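Local structure of uncharacterized protein (Staphylococcus aureus subsp. aureus Mu50, 4QPV) at residues Arg132-Lys135 and Glu136-Asp139; Leu141-Val144 and Leu145-Lys149; Leu225-Lys229 and Asp230-Lys234; Asp243-Glu246 and Val247-Lys251. The protein is of unknown function and belongs to the DUF1672 family, whose unique fold is built from a repeat of a kinked helix followed by three beta-strands. All coordinates share one frame; numbering follows the deposited sequence.

Contact 1: Arg132-Lys135 and Glu136-Asp139; sequences RAHK and EELD
Lys135 and Asp139, one helical turn apart, form a salt bridge in which NZ of Lys135 sits 2.8 Å from OD2 of Asp139, on the syn lone pair of that oxygen. The lysine chain runs extended and bends only at its last torsion (chi4 -55°), which turns NZ toward OD2. OD1 of Asp139 is hydrogen-bonded to the hydroxyl of Tyr131, so both carboxylate oxygens are engaged, which probably limits rotation of the group. The tight part lies around the peptide of His134. Its O accepts from N of Leu138 at 3.0 Å, and CD1 of Leu138 rests 3.8 Å from CB of His134, with Pro255 against this side chain and the hydroxyl of Tyr175 hydrogen-bonded to O of Leu138. O of Lys135 accepts from N of Asp139 at 2.8 Å and continues the helical pattern. The polar side is looser. The imidazole of His134 and the carboxylate of Glu137 lie side by side with planes 14° apart, yet ND1 and OE1 are 3.5 Å apart and their hydrogen bond is weak, bent to 139°. Glu136 is exposed. His134 leaves helical geometry at the end of helix 116-133 and is at the same time the N-cap residue of helix 135-147; a single non-helical residue thus ends one helix and caps the next, a helix-to-helix junction consistent with the kinked helices of this fold.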
loop_
_atom_site.group_PDB
_atom_site.type_symbol
_atom_site.label_atom_id
_atom_site.label_comp_id
_atom_site.label_asym_id
_atom_site.label_seq_id
_atom_site.Cartn_x
_atom_site.Cartn_y
_atom_site.Cartn_z
ATOM N N ARG A 132 6.008 -10.727 -2.448
ATOM C CA ARG A 132 6.459 -12.106 -2.252
ATOM C C ARG A 132 7.523 -12.502 -3.282
ATOM O O ARG A 132 8.558 -13.046 -2.896
ATOM C CB ARG A 132 5.276 -13.077 -2.308
ATOM C CG ARG A 132 5.713 -14.518 -2.104
ATOM C CD ARG A 132 4.541 -15.457 -2.159
ATOM N NE ARG A 132 5.006 -16.833 -2.020
ATOM C CZ ARG A 132 4.227 -17.905 -2.123
ATOM N NH1 ARG A 132 2.926 -17.771 -2.359
ATOM N NH2 ARG A 132 4.743 -19.120 -2.003
ATOM N N ALA A 133 7.306 -12.178 -4.574
ATOM C CA ALA A 133 8.255 -12.536 -5.648
ATOM C C ALA A 133 9.651 -11.889 -5.467
ATOM O O ALA A 133 10.627 -12.415 -5.998
ATOM C CB ALA A 133 7.686 -12.158 -7.005
ATOM N N HIS A 134 9.739 -10.773 -4.715
ATOM C CA HIS A 134 11.001 -10.048 -4.458
ATOM C C HIS A 134 11.192 -9.784 -2.961
ATOM O O HIS A 134 11.810 -8.784 -2.600
ATOM C CB HIS A 134 10.992 -8.697 -5.205
ATOM C CG HIS A 134 10.806 -8.830 -6.679
ATOM N ND1 HIS A 134 11.883 -9.022 -7.525
ATOM C CD2 HIS A 134 9.668 -8.814 -7.413
ATOM C CE1 HIS A 134 11.370 -9.127 -8.739
ATOM N NE2 HIS A 134 10.040 -9.007 -8.722
ATOM N N LYS A 135 10.685 -10.696 -2.097
ATOM C CA LYS A 135 10.663 -10.530 -0.636
ATOM C C LYS A 135 12.034 -10.226 -0.025
ATOM O O LYS A 135 12.159 -9.225 0.676
ATOM C CB LYS A 135 10.038 -11.765 0.049
ATOM C CG LYS A 135 9.794 -11.560 1.538
ATOM C CD LYS A 135 9.180 -12.788 2.217
ATOM C CE LYS A 135 8.538 -12.440 3.534
ATOM N NZ LYS A 135 9.475 -11.752 4.456
ATOM N N GLU A 136 13.029 -11.093 -0.232
ATOM C CA GLU A 136 14.352 -10.904 0.370
ATOM C C GLU A 136 14.943 -9.533 0.036
ATOM O O GLU A 136 15.428 -8.862 0.945
ATOM C CB GLU A 136 15.312 -12.025 -0.063
ATOM C CG GLU A 136 16.680 -11.951 0.607
ATOM C CD GLU A 136 17.567 -13.175 0.458
ATOM O OE1 GLU A 136 17.173 -14.124 -0.259
ATOM O OE2 GLU A 136 18.659 -13.186 1.068
ATOM N N GLU A 137 14.931 -9.137 -1.264
ATOM C CA GLU A 137 15.438 -7.844 -1.770
ATOM C C GLU A 137 14.705 -6.670 -1.140
ATOM O O GLU A 137 15.321 -5.672 -0.755
ATOM C CB GLU A 137 15.172 -7.756 -3.287
ATOM C CG GLU A 137 16.260 -8.183 -4.228
ATOM C CD GLU A 137 15.823 -7.980 -5.669
ATOM O OE1 GLU A 137 14.634 -7.655 -5.926
ATOM O OE2 GLU A 137 16.689 -8.161 -6.550
ATOM N N LEU A 138 13.369 -6.767 -1.094
ATOM C CA LEU A 138 12.552 -5.678 -0.554
ATOM C C LEU A 138 12.775 -5.554 0.972
ATOM O O LEU A 138 12.905 -4.439 1.471
ATOM C CB LEU A 138 11.071 -5.882 -0.920
ATOM C CG LEU A 138 10.761 -5.601 -2.405
ATOM C CD1 LEU A 138 9.386 -6.168 -2.801
ATOM C CD2 LEU A 138 10.832 -4.090 -2.705
ATOM N N ASP A 139 12.890 -6.691 1.690
ATOM C CA ASP A 139 13.192 -6.667 3.128
ATOM C C ASP A 139 14.587 -6.061 3.365
ATOM O O ASP A 139 14.763 -5.290 4.304
ATOM C CB ASP A 139 13.066 -8.058 3.740
ATOM C CG ASP A 139 11.633 -8.599 3.790
ATOM O OD1 ASP A 139 10.672 -7.797 3.568
ATOM O OD2 ASP A 139 11.463 -9.798 4.138
#

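Contact 2: Leu141-Val144 and Leu145-Lys149; sequences LTEV and LKEYK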
loop_
_atom_site.group_PDB
_atom_site.type_symbol
_atom_site.label_atom_id
_atom_site.label_comp_id
_atom_site.label_asym_id
_atom_site.label_seq_id
_atom_site.Cartn_x
_atom_site.Cartn_y
_atom_site.Cartn_z
ATOM N N LEU A 141 15.920 -3.732 1.449
ATOM C CA LEU A 141 15.710 -2.297 1.246
ATOM C C LEU A 141 15.117 -1.665 2.520
ATOM O O LEU A 141 15.570 -0.587 2.937
ATOM C CB LEU A 141 14.805 -2.013 0.020
ATOM C CG LEU A 141 14.465 -0.522 -0.266
ATOM C CD1 LEU A 141 15.748 0.320 -0.496
ATOM C CD2 LEU A 141 13.563 -0.390 -1.475
ATOM N N THR A 142 14.134 -2.348 3.149
ATOM C CA THR A 142 13.503 -1.832 4.377
ATOM C C THR A 142 14.562 -1.604 5.463
ATOM O O THR A 142 14.612 -0.528 6.069
ATOM C CB THR A 142 12.406 -2.770 4.872
ATOM O OG1 THR A 142 11.481 -2.977 3.802
ATOM C CG2 THR A 142 11.677 -2.203 6.105
ATOM N N GLU A 143 15.433 -2.595 5.652
ATOM C CA GLU A 143 16.524 -2.539 6.614
ATOM C C GLU A 143 17.474 -1.340 6.309
ATOM O O GLU A 143 17.825 -0.593 7.221
ATOM C CB GLU A 143 17.286 -3.870 6.585
ATOM C CG GLU A 143 18.439 -3.924 7.569
ATOM C CD GLU A 143 18.062 -3.868 9.041
ATOM O OE1 GLU A 143 16.882 -4.111 9.384
ATOM O OE2 GLU A 143 18.971 -3.608 9.856
ATOM N N VAL A 144 17.845 -1.142 5.028
ATOM C CA VAL A 144 18.742 -0.042 4.622
ATOM C C VAL A 144 18.077 1.323 4.910
ATOM O O VAL A 144 18.748 2.248 5.366
ATOM C CB VAL A 144 19.207 -0.171 3.138
ATOM C CG1 VAL A 144 19.999 1.065 2.688
ATOM C CG2 VAL A 144 20.040 -1.442 2.925
ATOM N N LEU A 145 16.761 1.434 4.713
ATOM C CA LEU A 145 16.057 2.691 4.972
ATOM C C LEU A 145 16.042 3.003 6.483
ATOM O O LEU A 145 16.201 4.158 6.864
ATOM C CB LEU A 145 14.647 2.661 4.365
ATOM C CG LEU A 145 14.662 2.826 2.825
ATOM C CD1 LEU A 145 13.399 2.303 2.209
ATOM C CD2 LEU A 145 14.909 4.304 2.425
ATOM N N LYS A 146 15.968 1.965 7.329
ATOM C CA LYS A 146 16.055 2.107 8.794
ATOM C C LYS A 146 17.472 2.540 9.192
ATOM O O LYS A 146 17.636 3.396 10.057
ATOM C CB LYS A 146 15.708 0.774 9.481
ATOM C CG LYS A 146 14.208 0.445 9.470
ATOM C CD LYS A 146 14.034 -0.997 9.960
ATOM C CE LYS A 146 12.589 -1.438 9.919
ATOM N NZ LYS A 146 12.461 -2.824 10.475
ATOM N N GLU A 147 18.485 1.944 8.534
ATOM C CA GLU A 147 19.913 2.212 8.764
ATOM C C GLU A 147 20.274 3.676 8.549
ATOM O O GLU A 147 21.101 4.214 9.284
ATOM C CB GLU A 147 20.799 1.378 7.820
ATOM C CG GLU A 147 20.927 -0.118 8.081
ATOM C CD GLU A 147 21.893 -0.805 7.131
ATOM O OE1 GLU A 147 22.837 -0.128 6.660
ATOM O OE2 GLU A 147 21.712 -2.013 6.853
ATOM N N TYR A 148 19.679 4.325 7.538
ATOM C CA TYR A 148 20.071 5.694 7.205
ATOM C C TYR A 148 19.149 6.830 7.636
ATOM O O TYR A 148 19.432 7.995 7.275
ATOM C CB TYR A 148 20.332 5.763 5.691
ATOM C CG TYR A 148 21.613 5.056 5.301
ATOM C CD1 TYR A 148 22.858 5.646 5.522
ATOM C CD2 TYR A 148 21.589 3.770 4.769
ATOM C CE1 TYR A 148 24.041 4.982 5.200
ATOM C CE2 TYR A 148 22.771 3.095 4.446
ATOM C CZ TYR A 148 23.991 3.715 4.641
ATOM O OH TYR A 148 25.154 3.067 4.284
ATOM N N LYS A 149 18.093 6.528 8.444
ATOM C CA LYS A 149 17.169 7.574 8.858
ATOM C C LYS A 149 17.889 8.682 9.667
ATOM O O LYS A 149 17.524 9.848 9.502
ATOM C CB LYS A 149 15.920 7.008 9.571
ATOM C CG LYS A 149 16.126 6.294 10.892
ATOM C CD LYS A 149 14.838 5.572 11.304
ATOM C CE LYS A 149 14.047 6.276 12.385
ATOM N NZ LYS A 149 14.647 6.072 13.735
HETATM O O HOH W 1 14.298 -4.138 8.806
HETATM O O HOH W 2 21.576 -3.190 9.393
#
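Val144 lays its CG1 methyl alongside the ring of Tyr148, 3.8 Å from CD2, the two side chains pointing the same way. This is i to i+4 packing over the last turns of helix 135-147, an amphipathic helix with one apolar flank and one charged flank. CG1 reaches the ring because it stands anti to the backbone N (chi1 173°). O of Val144 lies at the edge of the same ring, near its plane, and accepts the peptide N of Tyr148 at 3.1 Å; the bend of that bond (139°) goes with Tyr148 being the first residue to leave helical geometry. The phenol oxygen is hydrogen-bonded to Lys251. On the buried flank Leu141 and Leu145 cross at a slant, CG of Leu141 touching CD1 of Leu145 at 3.9 Å, and Tyr175 on strand 175-178 packs against both, while Phe244 of helix 234-249 meets Leu145. Thr142 and Lys146 run side by side, CG2 against the aliphatic CE, with OG1 of the threonine hydrogen-bonded to O of Leu138. The charged flank is organised by water. In one of two conformers of Glu147, and so less certainly, Glu143 and Glu147 cross at about a right angle, their carboxylate planes 64° apart, and OE2 of each accepts from one water between them, which probably eases the repulsion of like charges. A second water joins Glu143 to the lysine, donating to OE1 of Glu143 at 2.6 Å and accepting from NZ of Lys146 at 2.8 Å.

Contact 3: Leu225-Lys229 and Asp230-Lys234; sequences LFSTK and DNFTK
OG of Ser227 accepts the peptide N of Lys229 at 3.1 Å in a fairly straight bond (158°), closing an ST turn just where strand 220-227 ends. The hydroxyl is brought round to the N of Lys229 by its position anti to the serine's own backbone N (chi1 179°), beside the carbonyl carbon. The same side chain meets the second half of the loop: CB of Ser227 comes within 3.4 Å of CD1 of Phe232, approaching the ring obliquely, and OG of Ser227 lies 3.7 Å from that ring carbon. The phenylalanine thus returns to lie against the serine that starts the turn. Between them the chain reverses in a type I beta turn from Lys229 to Phe232. O of Lys229 and N of Phe232 stand 3.7 Å apart, and no hydrogen bond closes the turn. Asn231 turns its amide oxygen back over the turn, OD1 resting 3.7 Å from CB of Lys229. The charged ends look outward to other parts of the chain: NZ of Lys229, at the tip of an extended chain, forms a salt bridge with Glu240 and a hydrogen bond with Thr237, whereas OD1 of Asp230 pairs with Lys267. Thr233 is the N-cap of the helix that follows, its OG1 accepting from N of Asn236. The loop is the first connection of a beta-alpha-beta unit, leading from strand 220-227 into helix 234-249, with Phe232 packed on Ile264 of the parallel strand 259-265 and on Thr237 of the helix.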
loop_
_atom_site.group_PDB
_atom_site.type_symbol
_atom_site.label_atom_id
_atom_site.label_comp_id
_atom_site.label_asym_id
_atom_site.label_seq_id
_atom_site.Cartn_x
_atom_site.Cartn_y
_atom_site.Cartn_z
ATOM N N LEU A 225 9.228 9.396 2.652
ATOM C CA LEU A 225 10.064 9.886 3.754
ATOM C C LEU A 225 9.678 11.298 4.168
ATOM O O LEU A 225 9.329 12.136 3.339
ATOM C CB LEU A 225 11.551 9.843 3.375
ATOM C CG LEU A 225 12.053 8.503 2.805
ATOM C CD1 LEU A 225 13.543 8.595 2.461
ATOM C CD2 LEU A 225 11.781 7.326 3.794
ATOM N N PHE A 226 9.750 11.545 5.466
ATOM C CA PHE A 226 9.428 12.839 6.062
ATOM C C PHE A 226 10.693 13.411 6.699
ATOM O O PHE A 226 11.259 12.810 7.624
ATOM C CB PHE A 226 8.306 12.662 7.097
ATOM C CG PHE A 226 7.025 12.095 6.527
ATOM C CD1 PHE A 226 6.850 10.712 6.399
ATOM C CD2 PHE A 226 5.988 12.937 6.126
ATOM C CE1 PHE A 226 5.654 10.188 5.889
ATOM C CE2 PHE A 226 4.763 12.407 5.688
ATOM C CZ PHE A 226 4.610 11.037 5.567
ATOM N N SER A 227 11.161 14.565 6.201
ATOM C CA SER A 227 12.341 15.201 6.768
ATOM C C SER A 227 12.140 15.516 8.264
ATOM O O SER A 227 11.029 15.856 8.674
ATOM C CB SER A 227 12.651 16.492 6.023
ATOM O OG SER A 227 13.779 17.133 6.588
ATOM N N THR A 228 13.206 15.435 9.061
ATOM C CA THR A 228 13.144 15.825 10.476
ATOM C C THR A 228 13.629 17.277 10.630
ATOM O O THR A 228 13.655 17.792 11.749
ATOM C CB THR A 228 13.941 14.867 11.390
ATOM O OG1 THR A 228 15.306 14.882 10.997
ATOM C CG2 THR A 228 13.396 13.436 11.381
ATOM N N LYS A 229 14.014 17.937 9.521
ATOM C CA LYS A 229 14.446 19.351 9.531
ATOM C C LYS A 229 13.277 20.267 9.838
ATOM O O LYS A 229 12.224 20.124 9.225
ATOM C CB LYS A 229 15.033 19.792 8.174
ATOM C CG LYS A 229 16.264 19.030 7.712
ATOM C CD LYS A 229 16.669 19.525 6.333
ATOM C CE LYS A 229 17.935 18.877 5.837
ATOM N NZ LYS A 229 18.371 19.475 4.546
ATOM N N ASP A 230 13.482 21.263 10.711
ATOM C CA ASP A 230 12.430 22.247 10.993
ATOM C C ASP A 230 12.238 23.160 9.772
ATOM O O ASP A 230 11.141 23.653 9.541
ATOM C CB ASP A 230 12.785 23.092 12.237
ATOM C CG ASP A 230 13.164 22.307 13.484
ATOM O OD1 ASP A 230 12.446 21.332 13.820
ATOM O OD2 ASP A 230 14.165 22.681 14.139
ATOM N N ASN A 231 13.295 23.314 8.959
ATOM C CA ASN A 231 13.332 24.221 7.812
ATOM C C ASN A 231 13.514 23.491 6.465
ATOM O O ASN A 231 14.204 24.011 5.586
ATOM C CB ASN A 231 14.497 25.208 8.029
ATOM C CG ASN A 231 15.872 24.547 8.100
ATOM O OD1 ASN A 231 16.017 23.324 8.270
ATOM N ND2 ASN A 231 16.916 25.336 7.939
ATOM N N PHE A 232 12.901 22.312 6.290
ATOM C CA PHE A 232 13.010 21.575 5.038
ATOM C C PHE A 232 12.596 22.412 3.832
ATOM O O PHE A 232 11.551 23.049 3.856
ATOM C CB PHE A 232 12.128 20.296 5.071
ATOM C CG PHE A 232 11.966 19.595 3.738
ATOM C CD1 PHE A 232 12.873 18.619 3.330
ATOM C CD2 PHE A 232 10.918 19.923 2.880
ATOM C CE1 PHE A 232 12.714 17.962 2.112
ATOM C CE2 PHE A 232 10.769 19.276 1.650
ATOM C CZ PHE A 232 11.676 18.309 1.268
ATOM N N THR A 233 13.388 22.347 2.754
ATOM C CA THR A 233 13.033 22.891 1.446
ATOM C C THR A 233 13.516 21.894 0.404
ATOM O O THR A 233 14.427 21.125 0.694
ATOM C CB THR A 233 13.607 24.301 1.182
ATOM O OG1 THR A 233 15.014 24.217 0.981
ATOM C CG2 THR A 233 13.223 25.352 2.247
ATOM N N LYS A 234 12.964 21.932 -0.813
ATOM C CA LYS A 234 13.488 21.099 -1.905
ATOM C C LYS A 234 14.967 21.470 -2.183
ATOM O O LYS A 234 15.812 20.576 -2.316
ATOM C CB LYS A 234 12.655 21.254 -3.199
ATOM C CG LYS A 234 11.283 20.597 -3.149
ATOM C CD LYS A 234 10.405 20.969 -4.345
ATOM C CE LYS A 234 10.716 20.168 -5.595
ATOM N NZ LYS A 234 9.930 20.638 -6.771
#

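Contact 4: Asp243-Glu246 and Val247-Lys251; sequences DFSE and VLKKK
Phe244 carries Leu248 over one face of its ring: CD1 of Leu248 stands 4.0 Å from the ring centroid and only 8° off the normal, a CH-pi contact, while CD2 of Leu248 touches CE1 of Phe244 at 3.7 Å. CB of Val247 lies at the ring edge, near its plane, and the aromatic ring of Tyr152 stacks with Phe244. With CG anti to the backbone N (chi1 -173°), the ring leans toward the next turn and meets the leucine. Along the backbone, O of Phe244 accepts from N of Leu248 at 2.9 Å. A polar flank runs beside this. Glu246 bends at chi2 and curls toward Lys249, whose NZ meets OE2 on the syn side at 2.9 Å, 27° out of the carboxylate plane, in an i to i+3 salt bridge. CE of the lysine also packs 3.4 Å from OG of Ser245, a hydroxyl that hydrogen-bonds to O of Gly285. These are the last turns of helix 234-249, the crossover helix between parallel strands 220-227 and 259-265; Phe244 and Leu248 lie on Leu262 of the latter strand and against Leu145 and Val144 of helix 135-147.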
loop_
_atom_site.group_PDB
_atom_site.type_symbol
_atom_site.label_atom_id
_atom_site.label_comp_id
_atom_site.label_asym_id
_atom_site.label_seq_id
_atom_site.Cartn_x
_atom_site.Cartn_y
_atom_site.Cartn_z
ATOM N N ASP A 243 22.879 12.184 -2.732
ATOM C CA ASP A 243 23.916 11.400 -2.065
ATOM C C ASP A 243 23.361 10.073 -1.549
ATOM O O ASP A 243 23.988 9.041 -1.759
ATOM C CB ASP A 243 24.579 12.199 -0.939
ATOM C CG ASP A 243 25.762 11.464 -0.349
ATOM O OD1 ASP A 243 26.733 11.200 -1.102
ATOM O OD2 ASP A 243 25.727 11.167 0.868
ATOM N N PHE A 244 22.169 10.083 -0.938
ATOM C CA PHE A 244 21.555 8.857 -0.477
ATOM C C PHE A 244 21.273 7.930 -1.687
ATOM O O PHE A 244 21.544 6.743 -1.577
ATOM C CB PHE A 244 20.279 9.158 0.339
ATOM C CG PHE A 244 19.615 7.975 1.024
ATOM C CD1 PHE A 244 20.351 6.847 1.380
ATOM C CD2 PHE A 244 18.264 8.016 1.356
ATOM C CE1 PHE A 244 19.745 5.774 2.040
ATOM C CE2 PHE A 244 17.653 6.942 2.013
ATOM C CZ PHE A 244 18.399 5.830 2.352
ATOM N N SER A 245 20.806 8.464 -2.850
ATOM C CA SER A 245 20.594 7.626 -4.051
ATOM C C SER A 245 21.907 6.941 -4.460
ATOM O O SER A 245 21.915 5.740 -4.757
ATOM C CB SER A 245 20.069 8.454 -5.218
ATOM O OG SER A 245 19.996 7.648 -6.382
ATOM N N GLU A 246 23.018 7.691 -4.437
ATOM C CA GLU A 246 24.329 7.129 -4.777
ATOM C C GLU A 246 24.714 6.000 -3.812
ATOM O O GLU A 246 25.192 4.963 -4.263
ATOM C CB GLU A 246 25.418 8.220 -4.819
ATOM C CG GLU A 246 25.198 9.186 -5.981
ATOM C CD GLU A 246 25.055 8.553 -7.356
ATOM O OE1 GLU A 246 25.936 7.754 -7.742
ATOM O OE2 GLU A 246 24.043 8.829 -8.036
ATOM N N VAL A 247 24.448 6.174 -2.509
ATOM C CA VAL A 247 24.697 5.147 -1.490
ATOM C C VAL A 247 23.857 3.871 -1.823
ATOM O O VAL A 247 24.409 2.768 -1.893
ATOM C CB VAL A 247 24.408 5.698 -0.067
ATOM C CG1 VAL A 247 24.344 4.577 0.988
ATOM C CG2 VAL A 247 25.436 6.752 0.320
ATOM N N LEU A 248 22.560 4.049 -2.104
ATOM C CA LEU A 248 21.633 2.959 -2.445
ATOM C C LEU A 248 22.074 2.176 -3.694
ATOM O O LEU A 248 22.046 0.941 -3.676
ATOM C CB LEU A 248 20.203 3.516 -2.626
ATOM C CG LEU A 248 19.559 4.038 -1.348
ATOM C CD1 LEU A 248 18.253 4.753 -1.636
ATOM C CD2 LEU A 248 19.348 2.909 -0.325
ATOM N N LYS A 249 22.540 2.876 -4.752
ATOM C CA LYS A 249 23.016 2.224 -5.989
ATOM C C LYS A 249 24.164 1.243 -5.735
ATOM O O LYS A 249 24.314 0.272 -6.492
ATOM C CB LYS A 249 23.471 3.247 -7.038
ATOM C CG LYS A 249 22.342 4.090 -7.616
ATOM C CD LYS A 249 22.907 5.235 -8.450
ATOM C CE LYS A 249 21.821 6.208 -8.825
ATOM N NZ LYS A 249 22.334 7.280 -9.718
ATOM N N LYS A 250 24.945 1.475 -4.663
ATOM C CA LYS A 250 26.099 0.630 -4.310
ATOM C C LYS A 250 25.737 -0.533 -3.359
ATOM O O LYS A 250 26.608 -1.351 -3.048
ATOM C CB LYS A 250 27.229 1.470 -3.704
ATOM C CG LYS A 250 27.882 2.423 -4.682
ATOM C CD LYS A 250 28.958 3.204 -3.958
ATOM C CE LYS A 250 29.562 4.296 -4.795
ATOM N NZ LYS A 250 30.726 4.907 -4.103
ATOM N N LYS A 251 24.464 -0.631 -2.935
ATOM C CA LYS A 251 23.993 -1.730 -2.090
ATOM C C LYS A 251 23.612 -2.865 -3.017
ATOM O O LYS A 251 22.656 -2.735 -3.784
ATOM C CB LYS A 251 22.790 -1.304 -1.203
ATOM C CG LYS A 251 23.074 -0.143 -0.264
ATOM C CD LYS A 251 23.922 -0.511 0.942
ATOM C CE LYS A 251 24.613 0.745 1.390
ATOM N NZ LYS A 251 25.128 0.669 2.764
#

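Contacts 1 and 2 lie on one helix, 135-147, at its beginning and end, their centres about 15 Å apart; contacts 3 and 4 belong to the strand-to-helix loop and the helix of one beta-alpha-beta unit. Contacts 1 and 3 are surface contacts at chain junctions: contact 1 rests on a helix cap and a salt bridge, contact 3 on an ST turn and a beta turn, its charged ends pairing elsewhere. Contacts 2 and 4 are partly buried and pair an apolar flank with a charged one, water-mediated in contact 2, partly through one of two Glu147 conformers, and directly ion-paired in contact 4. These two touch: CB of Tyr148 packs 3.7 Å from CE1 of Phe244.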